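Local coordinates for dipeptide Epimerase (Enterococcus faecalis V583, PDB 3JVA), which belongs to the mandelate racemase/muconate lactonizing enzyme family of the enolase superfamily, pairing an alpha+beta N-terminal domain with a barrel domain that holds a magnesium ion, at residues V6-S11 / T65-G70; E251-G256 / N278-T283. All blocks are in the same frame, centred on the assembly; numbering follows the deposited sequence.

Contact 1 of 2, residues V6-S11 / T65-G70; sequences VHVRAS and TIELFG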
# COMPACT_ATOMS: atom_id res chain seq x y z
N VAL B 6 0.38 4.96 51.86
CA VAL B 6 0.70 3.81 51.02
C VAL B 6 1.89 3.11 51.67
O VAL B 6 2.96 3.69 51.81
CB VAL B 6 1.09 4.26 49.59
CG1 VAL B 6 1.52 3.06 48.77
CG2 VAL B 6 -0.09 4.97 48.93
N HIS B 7 1.69 1.86 52.06
CA HIS B 7 2.74 1.07 52.71
C HIS B 7 3.23 -0.01 51.76
O HIS B 7 2.43 -0.64 51.07
CB HIS B 7 2.19 0.41 53.98
CG HIS B 7 1.46 1.36 54.88
ND1 HIS B 7 0.09 1.30 55.06
CD2 HIS B 7 1.89 2.39 55.63
CE1 HIS B 7 -0.28 2.26 55.89
NE2 HIS B 7 0.79 2.94 56.25
N VAL B 8 4.54 -0.23 51.71
CA VAL B 8 5.08 -1.28 50.84
C VAL B 8 6.08 -2.15 51.59
O VAL B 8 6.83 -1.67 52.43
CB VAL B 8 5.77 -0.70 49.57
CG1 VAL B 8 7.04 0.05 49.94
CG2 VAL B 8 6.09 -1.84 48.59
N ARG B 9 6.07 -3.44 51.27
CA ARG B 9 6.98 -4.39 51.90
C ARG B 9 7.49 -5.36 50.85
O ARG B 9 6.92 -5.49 49.77
CB ARG B 9 6.26 -5.16 53.02
CG ARG B 9 5.26 -6.23 52.55
CD ARG B 9 4.66 -6.95 53.76
NE ARG B 9 3.74 -8.06 53.47
CZ ARG B 9 4.12 -9.30 53.15
NH1 ARG B 9 5.41 -9.61 53.07
NH2 ARG B 9 3.21 -10.25 52.98
N ALA B 10 8.59 -6.03 51.16
CA ALA B 10 9.12 -7.03 50.25
C ALA B 10 8.44 -8.31 50.70
O ALA B 10 8.01 -8.42 51.85
CB ALA B 10 10.64 -7.14 50.41
N SER B 11 8.31 -9.26 49.78
CA SER B 11 7.68 -10.53 50.10
C SER B 11 8.56 -11.58 49.46
O SER B 11 8.91 -11.46 48.29
CB SER B 11 6.27 -10.61 49.50
OG SER B 11 5.67 -11.89 49.70
N THR B 65 10.16 2.69 43.08
CA THR B 65 9.12 3.36 42.31
C THR B 65 7.80 3.39 43.05
O THR B 65 7.11 4.41 43.07
CB THR B 65 8.93 2.68 40.94
OG1 THR B 65 10.17 2.70 40.22
CG2 THR B 65 7.87 3.41 40.11
N ILE B 66 7.43 2.28 43.69
CA ILE B 66 6.17 2.25 44.43
C ILE B 66 6.15 3.33 45.51
O ILE B 66 5.14 3.98 45.72
CB ILE B 66 5.92 0.87 45.07
CG1 ILE B 66 5.67 -0.17 43.97
CG2 ILE B 66 4.73 0.94 46.03
CD1 ILE B 66 5.50 -1.58 44.48
N GLU B 67 7.29 3.51 46.18
CA GLU B 67 7.39 4.53 47.23
C GLU B 67 7.14 5.92 46.64
O GLU B 67 6.48 6.76 47.26
CB GLU B 67 8.77 4.48 47.87
CG GLU B 67 9.07 3.19 48.61
CD GLU B 67 8.55 3.18 50.04
OE1 GLU B 67 7.36 3.49 50.25
OE2 GLU B 67 9.35 2.85 50.95
N LEU B 68 7.68 6.16 45.45
CA LEU B 68 7.49 7.44 44.78
C LEU B 68 6.01 7.63 44.44
O LEU B 68 5.44 8.69 44.69
CB LEU B 68 8.35 7.53 43.52
CG LEU B 68 9.87 7.62 43.70
CD1 LEU B 68 10.56 7.57 42.34
CD2 LEU B 68 10.22 8.92 44.42
N PHE B 69 5.40 6.60 43.85
CA PHE B 69 3.98 6.65 43.49
C PHE B 69 3.12 6.88 44.73
O PHE B 69 2.20 7.70 44.72
CB PHE B 69 3.52 5.33 42.86
CG PHE B 69 4.10 5.03 41.50
CD1 PHE B 69 4.66 6.04 40.71
CD2 PHE B 69 4.00 3.75 40.97
CE1 PHE B 69 5.12 5.77 39.42
CE2 PHE B 69 4.44 3.46 39.68
CZ PHE B 69 5.00 4.48 38.90
N GLY B 70 3.41 6.13 45.79
CA GLY B 70 2.64 6.23 47.02
C GLY B 70 2.53 7.62 47.60
O GLY B 70 1.44 8.06 47.97
O HOH W 1 6.24 1.85 52.77
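The carboxylate of Glu67 offers a face to Val8: CG1 of Val8 sits over the plane, 3.5 Å from CD of Glu67, with both oxygens at similar range. A water reaches OE1 from above the plane, on the same side as the valine methyl. It donates a hydrogen bond to Glu67 OE1 (3.2 Å) and accepts one from Val8 N (2.9 Å). A bend at chi2 (-85°) folds the acid back toward the strand, although its CB does not start out that way. The helix's other flat group, the Phe69 ring, turns from the strand; one face takes Thr65 CG2, and Met88 and Ile91 of helix 81-91 pack around it.

Deeper in, Val8 CG2 meets Ile66 CG2 at 4.0 Å. With chi1 at 68°, Val8 sends CG1 to the acid and CG2 to the isoleucine, one methyl for each partner. Further along, Val6 lies against the bare backbone of Gly70, its CG2 3.6 Å from Gly70 CA. With no side chain on Gly70, the backbones come to 5.1 Å between Val6 CA and Gly70 CA.

This is how helix 59-73 lies on the antiparallel sheet of the N-terminal domain; the axes of segments 65-70 and 6-11 run nearly antiparallel, at 172°. Ile66 also reaches Val34 on the adjoining strand and Ala98 and Ala101 on helix 96-114. The chemistry thus grades from apolar contacts inside to a hydrated rim, where the water links a strand N-H to an acid that probably carries negative charge.

Contact 2 of 2, residues E251-G256 / N278-T283; sequences ELVKKG and NQICET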
# COMPACT_ATOMS: atom_id res chain seq x y z
N GLU B 251 -1.19 -2.18 17.77
CA GLU B 251 -0.30 -2.47 16.64
C GLU B 251 -0.47 -3.91 16.19
O GLU B 251 -0.54 -4.19 14.99
CB GLU B 251 1.15 -2.20 17.04
CG GLU B 251 2.16 -2.39 15.92
CD GLU B 251 1.87 -1.52 14.71
OE1 GLU B 251 1.45 -0.35 14.90
OE2 GLU B 251 2.06 -2.00 13.57
N LEU B 252 -0.56 -4.83 17.16
CA LEU B 252 -0.72 -6.25 16.86
C LEU B 252 -2.01 -6.57 16.10
O LEU B 252 -1.99 -7.32 15.13
CB LEU B 252 -0.66 -7.09 18.14
CG LEU B 252 0.73 -7.25 18.77
CD1 LEU B 252 0.61 -7.87 20.15
CD2 LEU B 252 1.60 -8.12 17.86
N VAL B 253 -3.13 -6.00 16.53
CA VAL B 253 -4.39 -6.27 15.85
C VAL B 253 -4.45 -5.53 14.51
O VAL B 253 -5.08 -6.00 13.57
CB VAL B 253 -5.63 -5.88 16.70
CG1 VAL B 253 -5.59 -6.62 18.02
CG2 VAL B 253 -5.68 -4.38 16.90
N LYS B 254 -3.79 -4.37 14.44
CA LYS B 254 -3.75 -3.58 13.21
C LYS B 254 -3.13 -4.40 12.09
O LYS B 254 -3.67 -4.49 10.99
CB LYS B 254 -2.91 -2.31 13.40
CG LYS B 254 -3.59 -1.16 14.11
CD LYS B 254 -2.69 0.07 14.11
CE LYS B 254 -3.38 1.28 14.72
NZ LYS B 254 -2.53 2.51 14.67
N LYS B 255 -1.97 -4.99 12.38
CA LYS B 255 -1.25 -5.79 11.40
C LYS B 255 -1.76 -7.23 11.31
O LYS B 255 -1.35 -7.97 10.42
CB LYS B 255 0.25 -5.82 11.73
CG LYS B 255 0.90 -4.44 11.81
CD LYS B 255 2.41 -4.54 12.02
CE LYS B 255 3.16 -4.96 10.75
NZ LYS B 255 2.85 -6.34 10.27
N GLY B 256 -2.65 -7.61 12.22
CA GLY B 256 -3.16 -8.97 12.21
C GLY B 256 -2.02 -9.94 12.46
O GLY B 256 -1.93 -11.00 11.84
N ASN B 278 -7.81 -5.86 26.42
CA ASN B 278 -8.89 -6.77 26.09
C ASN B 278 -9.97 -6.15 25.19
O ASN B 278 -10.47 -6.82 24.29
CB ASN B 278 -9.54 -7.31 27.36
CG ASN B 278 -10.56 -8.38 27.06
OD1 ASN B 278 -10.25 -9.37 26.40
ND2 ASN B 278 -11.79 -8.19 27.54
N GLN B 279 -10.34 -4.90 25.44
CA GLN B 279 -11.36 -4.24 24.61
C GLN B 279 -10.85 -4.03 23.19
O GLN B 279 -11.61 -4.15 22.23
CB GLN B 279 -11.75 -2.89 25.21
CG GLN B 279 -12.36 -2.97 26.59
CD GLN B 279 -12.58 -1.59 27.20
OE1 GLN B 279 -11.80 -0.66 26.95
NE2 GLN B 279 -13.63 -1.46 28.00
N ILE B 280 -9.57 -3.71 23.06
CA ILE B 280 -8.99 -3.51 21.73
C ILE B 280 -9.01 -4.85 20.99
O ILE B 280 -9.40 -4.91 19.82
CB ILE B 280 -7.53 -3.02 21.83
CG1 ILE B 280 -7.51 -1.56 22.32
CG2 ILE B 280 -6.83 -3.16 20.47
CD1 ILE B 280 -6.13 -1.08 22.78
N CYS B 281 -8.59 -5.91 21.67
CA CYS B 281 -8.56 -7.24 21.06
C CYS B 281 -9.96 -7.73 20.71
O CYS B 281 -10.21 -8.22 19.61
CB CYS B 281 -7.88 -8.24 22.00
SG CYS B 281 -6.11 -7.99 22.22
N GLU B 282 -10.88 -7.61 21.67
CA GLU B 282 -12.25 -8.04 21.47
C GLU B 282 -12.85 -7.35 20.24
O GLU B 282 -13.51 -7.98 19.43
CB GLU B 282 -13.07 -7.72 22.72
CG GLU B 282 -14.53 -8.14 22.67
CD GLU B 282 -15.22 -7.98 24.01
OE1 GLU B 282 -15.06 -6.92 24.64
OE2 GLU B 282 -15.92 -8.92 24.44
N THR B 283 -12.61 -6.05 20.12
CA THR B 283 -13.12 -5.28 18.99
C THR B 283 -12.54 -5.79 17.67
O THR B 283 -13.23 -5.81 16.65
CB THR B 283 -12.79 -3.79 19.19
OG1 THR B 283 -13.42 -3.34 20.39
CG2 THR B 283 -13.29 -2.96 18.02
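Two neighbouring helices on the outside of the modified TIM barrel of the enolase superfamily meet here, helix 246-255 through Val253 and helix 271-284 through Ile280 and Cys281. Each follows a barrel strand, 236-239 and 260-263 respectively, so the contact ties together successive beta-alpha units.

The approach is slight and wholly apolar. Val253 CG2 touches Ile280 CG2 at 3.9 Å, the two side chains crossing at about a right angle. With chi1 at -57°, Val253 puts CG2 between its own backbone N and carbonyl carbon and directs that methyl to the isoleucine; CG1 goes instead to Cys281, 4.4 Å from SG. The bond leaving CA of Cys281 is directed past the other helix rather than at it, and CG1 of Val253 is also 4.3 Å from Cys281 CA; the Val253 and Cys281 CA atoms stay 6.7 Å apart. Below the helices, Cys281 rests on Ile261 and Cys288 of two barrel strands, and Ile286 adds to the cover of Val253. On the outer side a third subunit comes in: its Thr283 packs on Ile280 and its Lys254 on Lys254.

Just past Val253, helix 246-255 ends in a Schellman motif. Gly256, with phi at 63°, is the C-prime residue; the chain turns back so that Thr257 N reaches Leu252 O, while the bond from Gly256 N to Val253 O is weak. In the partner helix, Gln279 O is gripped from opposite faces of its plane by two donors of one residue: Thr283 N at 3.0 Å and Thr283 OG1 at 2.7 Å.

Contacts 1 and 2 share no helix or strand and belong to different domains, with centres about 33 Å apart and nearest atoms about 20 Å apart. Contact 1 lays a helix on a sheet in the N-terminal domain; contact 2 sets helix beside helix around the barrel. Both have buried residues at heart, but contact 1 grades out to an exposed acid and a bridging water, whereas all three touching residues of contact 2 are buried and none is polar beyond a thiol. Contact 1 also buries more surface, 257 against 102 Å². Other subunits approach each: the second flanks the helix of contact 1, the third packs on contact 2 itself.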